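Local coordinates for adenosine deaminase 1 (PDB 3RYS), which probably catalyses the zinc-dependent hydrolytic deamination of adenine to hypoxanthine, a step of purine salvage and nitrogen catabolism, at residues Leu87-Ala91 / Phe132-Thr136; Val95-Glu99 / Ser318-Arg324; Phe79-Arg84 / Gly120-Leu125. All blocks are in the same frame, centred on the assembly; numbering follows the deposited sequence.

Interaction 1. Residues Leu87-Ala91 / Phe132-Thr136; sequences LERAA and FGVST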
# COMPACT_ATOMS: atom_id res chain seq x y z
N LEU A 87 -5.95 7.02 -8.99
CA LEU A 87 -7.36 6.69 -8.86
C LEU A 87 -7.95 6.31 -10.21
O LEU A 87 -8.76 5.39 -10.32
CB LEU A 87 -8.14 7.85 -8.23
CG LEU A 87 -7.83 8.16 -6.76
CD1 LEU A 87 -8.42 9.51 -6.34
CD2 LEU A 87 -8.34 7.06 -5.86
N GLU A 88 -7.53 7.02 -11.25
CA GLU A 88 -7.98 6.76 -12.61
C GLU A 88 -7.53 5.37 -13.09
O GLU A 88 -8.33 4.58 -13.59
CB GLU A 88 -7.47 7.85 -13.56
CG GLU A 88 -7.85 7.66 -15.02
CD GLU A 88 -7.12 8.62 -15.95
OE1 GLU A 88 -6.42 9.53 -15.45
OE2 GLU A 88 -7.24 8.46 -17.19
N ARG A 89 -6.24 5.08 -12.92
CA ARG A 89 -5.69 3.79 -13.33
C ARG A 89 -6.19 2.64 -12.45
O ARG A 89 -6.50 1.56 -12.95
CB ARG A 89 -4.16 3.84 -13.35
CG ARG A 89 -3.50 2.51 -13.68
CD ARG A 89 -3.93 1.97 -15.04
NE ARG A 89 -3.29 0.68 -15.32
CZ ARG A 89 -3.71 -0.48 -14.81
NH1 ARG A 89 -4.77 -0.52 -14.02
NH2 ARG A 89 -3.07 -1.61 -15.11
N ALA A 90 -6.29 2.89 -11.15
CA ALA A 90 -6.81 1.90 -10.22
C ALA A 90 -8.23 1.49 -10.60
O ALA A 90 -8.55 0.30 -10.63
CB ALA A 90 -6.77 2.43 -8.79
N ALA A 91 -9.08 2.47 -10.88
CA ALA A 91 -10.47 2.19 -11.24
C ALA A 91 -10.55 1.28 -12.46
O ALA A 91 -11.24 0.26 -12.44
CB ALA A 91 -11.23 3.49 -11.49
N PHE A 132 -14.25 8.67 -10.13
CA PHE A 132 -13.65 7.41 -10.54
C PHE A 132 -14.42 6.21 -10.01
O PHE A 132 -14.15 5.07 -10.40
CB PHE A 132 -12.19 7.35 -10.11
CG PHE A 132 -11.37 8.53 -10.57
CD1 PHE A 132 -11.07 8.71 -11.91
CD2 PHE A 132 -10.89 9.46 -9.65
CE1 PHE A 132 -10.32 9.80 -12.32
CE2 PHE A 132 -10.14 10.55 -10.06
CZ PHE A 132 -9.85 10.72 -11.40
N GLY A 133 -15.39 6.46 -9.13
CA GLY A 133 -16.17 5.39 -8.53
C GLY A 133 -15.37 4.56 -7.54
O GLY A 133 -15.58 3.36 -7.41
N VAL A 134 -14.44 5.21 -6.84
CA VAL A 134 -13.61 4.53 -5.86
C VAL A 134 -13.75 5.15 -4.47
O VAL A 134 -13.46 6.33 -4.28
CB VAL A 134 -12.13 4.59 -6.27
CG1 VAL A 134 -11.25 4.01 -5.17
CG2 VAL A 134 -11.90 3.86 -7.58
N SER A 135 -14.21 4.35 -3.51
CA SER A 135 -14.22 4.75 -2.11
C SER A 135 -12.79 4.86 -1.62
O SER A 135 -11.94 4.06 -2.00
CB SER A 135 -14.95 3.72 -1.26
OG SER A 135 -16.33 3.67 -1.57
N THR A 136 -12.50 5.84 -0.77
CA THR A 136 -11.12 6.05 -0.35
C THR A 136 -10.95 6.41 1.12
O THR A 136 -11.79 7.08 1.72
CB THR A 136 -10.44 7.14 -1.19
OG1 THR A 136 -11.14 8.38 -1.04
CG2 THR A 136 -10.41 6.74 -2.66
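In the TIM barrel of the adenosine deaminase family, the C-terminal part of helix 76-92 packs on the end of helix 128-132 and the short loop leading into barrel strand 135-143. Leu87 opens the contact and reaches along much of the second segment. Its CB sits 3.5 Å from CD2 of the Phe132 ring, while CD2 of Leu87 carries on to CG2 of Thr136 at 3.8 Å and, more loosely, CG1 of Val134 at 4.3 Å. CG2 of Thr136 serves this apolar side, while Thr136 OG1 is hydrogen-bonded to Ser128. One step on, the Glu88 side chain takes part through its aliphatic base: CB lies 3.7 Å from CE1 of Phe132, and the carboxylate leads away from the second segment. Between these two residues the helix backbone itself covers one face of the Phe132 ring, with C of Leu87 and N of Glu88 over it. Arg89 faces away, to a salt bridge with Asp290. Gly133, with positive phi, lets the chain turn out of helix 128-132 so that Phe132 and Val134 both aim CB at the helix. Ala91, a turn after Leu87, fits between them: its CB is 3.5 Å from O of Phe132 and 4.0 Å from CG2 of Val134.

Interaction 2. Residues Val95-Glu99 / Ser318-Arg324; sequences VRHAE and SFASDAR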
# COMPACT_ATOMS: atom_id res chain seq x y z
N VAL A 95 -10.22 -1.71 -9.05
CA VAL A 95 -10.20 -1.21 -7.67
C VAL A 95 -11.49 -0.45 -7.35
O VAL A 95 -11.78 0.60 -7.94
CB VAL A 95 -8.97 -0.31 -7.40
CG1 VAL A 95 -8.97 0.19 -5.96
CG2 VAL A 95 -7.68 -1.05 -7.71
N ARG A 96 -12.26 -0.98 -6.41
CA ARG A 96 -13.55 -0.41 -6.05
C ARG A 96 -13.42 0.45 -4.79
O ARG A 96 -14.22 1.35 -4.54
CB ARG A 96 -14.57 -1.52 -5.83
CG ARG A 96 -14.88 -2.30 -7.08
CD ARG A 96 -15.65 -1.41 -8.04
NE ARG A 96 -16.97 -1.09 -7.50
CZ ARG A 96 -17.58 0.07 -7.66
NH1 ARG A 96 -16.99 1.04 -8.36
NH2 ARG A 96 -18.78 0.28 -7.12
N HIS A 97 -12.39 0.14 -4.01
CA HIS A 97 -12.11 0.85 -2.77
C HIS A 97 -10.60 0.86 -2.56
O HIS A 97 -9.93 -0.16 -2.73
CB HIS A 97 -12.80 0.14 -1.61
CG HIS A 97 -12.59 0.80 -0.28
ND1 HIS A 97 -11.60 0.40 0.60
CD2 HIS A 97 -13.25 1.81 0.33
CE1 HIS A 97 -11.66 1.15 1.69
NE2 HIS A 97 -12.65 2.01 1.55
N ALA A 98 -10.07 2.02 -2.21
CA ALA A 98 -8.64 2.19 -2.06
C ALA A 98 -8.29 2.85 -0.74
O ALA A 98 -8.77 3.95 -0.45
CB ALA A 98 -8.09 2.99 -3.23
N GLU A 99 -7.48 2.18 0.07
CA GLU A 99 -7.00 2.77 1.31
C GLU A 99 -5.53 3.14 1.14
O GLU A 99 -4.65 2.28 1.10
CB GLU A 99 -7.26 1.86 2.50
CG GLU A 99 -8.75 1.78 2.84
CD GLU A 99 -9.07 0.84 3.99
OE1 GLU A 99 -8.20 0.62 4.85
OE2 GLU A 99 -10.22 0.33 4.02
N SER A 318 -10.95 -4.36 4.60
CA SER A 318 -10.95 -2.90 4.50
C SER A 318 -11.62 -2.25 5.71
O SER A 318 -12.32 -2.91 6.48
CB SER A 318 -11.61 -2.44 3.20
OG SER A 318 -13.00 -2.72 3.21
N PHE A 319 -11.38 -0.95 5.87
CA PHE A 319 -12.02 -0.17 6.93
C PHE A 319 -13.20 0.60 6.35
O PHE A 319 -13.58 1.65 6.87
CB PHE A 319 -11.02 0.79 7.57
CG PHE A 319 -9.85 0.11 8.22
CD1 PHE A 319 -10.01 -1.07 8.92
CD2 PHE A 319 -8.58 0.66 8.14
CE1 PHE A 319 -8.93 -1.70 9.52
CE2 PHE A 319 -7.49 0.03 8.75
CZ PHE A 319 -7.68 -1.15 9.43
N ALA A 320 -13.77 0.08 5.27
CA ALA A 320 -14.95 0.67 4.67
C ALA A 320 -16.19 0.29 5.48
O ALA A 320 -16.15 -0.61 6.32
CB ALA A 320 -15.09 0.21 3.23
N SER A 321 -17.30 0.99 5.22
CA SER A 321 -18.56 0.72 5.90
C SER A 321 -19.07 -0.68 5.55
O SER A 321 -18.84 -1.18 4.45
CB SER A 321 -19.60 1.75 5.50
OG SER A 321 -20.02 1.55 4.16
N ASP A 322 -19.78 -1.30 6.49
CA ASP A 322 -20.34 -2.62 6.22
C ASP A 322 -21.25 -2.56 4.99
O ASP A 322 -21.40 -3.55 4.27
CB ASP A 322 -21.09 -3.13 7.45
CG ASP A 322 -20.18 -3.39 8.63
OD1 ASP A 322 -19.05 -3.90 8.41
OD2 ASP A 322 -20.57 -3.07 9.77
N ALA A 323 -21.84 -1.39 4.76
CA ALA A 323 -22.69 -1.17 3.60
C ALA A 323 -21.87 -1.18 2.31
O ALA A 323 -22.25 -1.82 1.33
CB ALA A 323 -23.43 0.16 3.74
N ARG A 324 -20.75 -0.47 2.33
CA ARG A 324 -19.85 -0.43 1.19
C ARG A 324 -19.26 -1.81 0.91
O ARG A 324 -19.04 -2.18 -0.24
CB ARG A 324 -18.73 0.58 1.43
CG ARG A 324 -17.77 0.74 0.26
CD ARG A 324 -18.49 1.23 -0.98
NE ARG A 324 -17.57 1.45 -2.09
CZ ARG A 324 -17.93 1.99 -3.25
NH1 ARG A 324 -19.19 2.35 -3.45
NH2 ARG A 324 -17.03 2.16 -4.21
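Two hydrogen bonds hold the first part of strand 95-102 to the connection that enters helix 322-339. Glu99 OE2 accepts from the backbone N of Phe319 at 2.5 Å, a short distance to be read with caution because OE2 is crowded; the same carboxylate makes a salt bridge to Arg220 through OE1. At the other end, Arg324 NH2 donates to O of Arg96 at 2.9 Å. This brings the two guanidinium groups close, NH2 to NH2 at 3.9 Å, and Arg96 has its charge met by Glu331. Ser321 caps helix 322-339, its OG accepting from Arg324 N at 2.8 Å. The segment lies on the second strand of the parallel TIM-barrel sheet; the side chain of Glu99 is about 8 Å from that of the zinc ligand His19. The connection 318-320 and Arg324 cover this part of the strand. Between the polar ends, His97 packs on the connection: Ala320 CB sits over one face of its ring, 3.8 Å from the centroid, a CH-pi contact.

Interaction 3. Residues Phe79-Arg84 / Gly120-Leu125; sequences FTDMTR and GVANAL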
# COMPACT_ATOMS: atom_id res chain seq x y z
N PHE A 79 0.35 17.13 -5.80
CA PHE A 79 -0.17 16.00 -5.04
C PHE A 79 -1.52 15.54 -5.59
O PHE A 79 -1.77 14.34 -5.72
CB PHE A 79 -0.26 16.35 -3.55
CG PHE A 79 1.08 16.44 -2.88
CD1 PHE A 79 1.72 15.30 -2.41
CD2 PHE A 79 1.70 17.66 -2.72
CE1 PHE A 79 2.96 15.38 -1.80
CE2 PHE A 79 2.95 17.75 -2.10
CZ PHE A 79 3.57 16.60 -1.64
N THR A 80 -2.38 16.49 -5.91
CA THR A 80 -3.68 16.20 -6.50
C THR A 80 -3.53 15.42 -7.80
O THR A 80 -4.13 14.36 -7.97
CB THR A 80 -4.47 17.49 -6.79
OG1 THR A 80 -4.86 18.09 -5.55
CG2 THR A 80 -5.70 17.19 -7.63
N ASP A 81 -2.73 15.96 -8.71
CA ASP A 81 -2.45 15.30 -9.98
C ASP A 81 -1.99 13.86 -9.79
O ASP A 81 -2.47 12.95 -10.47
CB ASP A 81 -1.39 16.08 -10.76
CG ASP A 81 -1.95 17.34 -11.41
OD1 ASP A 81 -3.18 17.50 -11.42
OD2 ASP A 81 -1.15 18.16 -11.90
N MET A 82 -1.07 13.64 -8.86
CA MET A 82 -0.51 12.31 -8.64
C MET A 82 -1.58 11.34 -8.15
O MET A 82 -1.63 10.18 -8.57
CB MET A 82 0.63 12.35 -7.62
CG MET A 82 0.99 11.00 -7.04
SD MET A 82 2.27 11.13 -5.78
CE MET A 82 1.43 12.10 -4.54
N THR A 83 -2.43 11.84 -7.25
CA THR A 83 -3.47 11.02 -6.64
C THR A 83 -4.53 10.65 -7.67
O THR A 83 -5.00 9.51 -7.70
CB THR A 83 -4.13 11.76 -5.46
OG1 THR A 83 -3.12 12.27 -4.58
CG2 THR A 83 -5.05 10.83 -4.69
N ARG A 84 -4.88 11.60 -8.52
CA ARG A 84 -5.90 11.37 -9.54
C ARG A 84 -5.42 10.41 -10.61
O ARG A 84 -6.21 9.66 -11.17
CB ARG A 84 -6.35 12.70 -10.16
CG ARG A 84 -7.43 13.39 -9.35
CD ARG A 84 -7.70 14.83 -9.78
NE ARG A 84 -8.78 15.39 -8.97
CZ ARG A 84 -9.01 16.69 -8.81
NH1 ARG A 84 -8.24 17.58 -9.40
NH2 ARG A 84 -10.03 17.09 -8.05
N GLY A 120 -3.36 18.45 -0.96
CA GLY A 120 -3.21 17.98 -2.32
C GLY A 120 -3.87 16.64 -2.55
O GLY A 120 -4.63 16.46 -3.50
N VAL A 121 -3.58 15.69 -1.67
CA VAL A 121 -4.14 14.35 -1.77
C VAL A 121 -5.63 14.35 -1.45
O VAL A 121 -6.44 13.88 -2.25
CB VAL A 121 -3.42 13.36 -0.83
CG1 VAL A 121 -4.07 11.99 -0.89
CG2 VAL A 121 -1.94 13.27 -1.18
N ALA A 122 -5.98 14.87 -0.28
CA ALA A 122 -7.36 14.89 0.18
C ALA A 122 -8.32 15.44 -0.87
O ALA A 122 -9.39 14.88 -1.10
CB ALA A 122 -7.48 15.69 1.47
N ASN A 123 -7.93 16.55 -1.49
CA ASN A 123 -8.75 17.18 -2.51
C ASN A 123 -9.04 16.22 -3.66
O ASN A 123 -10.13 16.25 -4.24
CB ASN A 123 -8.09 18.46 -3.02
CG ASN A 123 -8.07 19.57 -1.97
OD1 ASN A 123 -8.84 19.54 -1.01
ND2 ASN A 123 -7.19 20.55 -2.16
N ALA A 124 -8.07 15.38 -3.99
CA ALA A 124 -8.27 14.35 -5.00
C ALA A 124 -9.18 13.24 -4.47
O ALA A 124 -9.98 12.68 -5.22
CB ALA A 124 -6.95 13.79 -5.46
N LEU A 125 -9.05 12.94 -3.18
CA LEU A 125 -9.80 11.84 -2.57
C LEU A 125 -11.26 12.18 -2.32
O LEU A 125 -12.14 11.33 -2.49
CB LEU A 125 -9.16 11.41 -1.25
CG LEU A 125 -7.72 10.91 -1.32
CD1 LEU A 125 -7.26 10.49 0.06
CD2 LEU A 125 -7.60 9.76 -2.31
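Gly120 is where the two helices come nearest, its CA 4.5 Å from CA of Phe79 and 3.6 Å from CB of Phe79; a side chain here would run into that CB. Its carbonyl O also receives the hydroxyl of Thr80, OG1 to O at 2.6 Å. Val121 comes next, with CG2 4.2 Å from Phe79 CB and 3.7 Å from Thr83 OG1, a hydroxyl spent on O of Phe79 in its own helix. Asn123 stays at the edge, CB 4.1 Å from Thr80 OG1. Ala124 fills the centre of the crossing, its CB 3.5 Å from Thr83 CB, 3.8 Å from Thr80 O and 3.9 Å from Arg84 CG. Leu125 finishes with CD2 3.6 Å from Thr83 CG2. Helices 76-92 and 114-125 are outer helices of the TIM barrel, crossing here at -44° with short-segment axes 7.4 Å apart. Glycine and alanine face threonines whose hydroxyls are satisfied by carbonyls, Thr80 across the contact and Thr83 within its helix, so the backbones come close with little bulk between.

From the N terminus, helix 76-92 enters interaction 3 with residues 79-84 and interaction 1 with 87-91, before the chain moves into strand 95-102 and interaction 2. Helix 114-125 closes the shortest loop, 79-84 to 120-125, and the approach to strand 135-143 closes the next, 87-91 to 132-136. Interaction 2 closes only at 318-324, over 200 residues after Glu99. All three cross rather than nest. Interactions 1 and 3 share helix 76-92 and touch where Leu87 meets Leu125. Interactions 1 and 2 meet at neighbouring strands, Ser135 O 2.8 Å from Ala98 N. Together they tie two outer helices together, the first to the approach to strand 135-143, and strand 95-102 to the entry of the C-terminal helix.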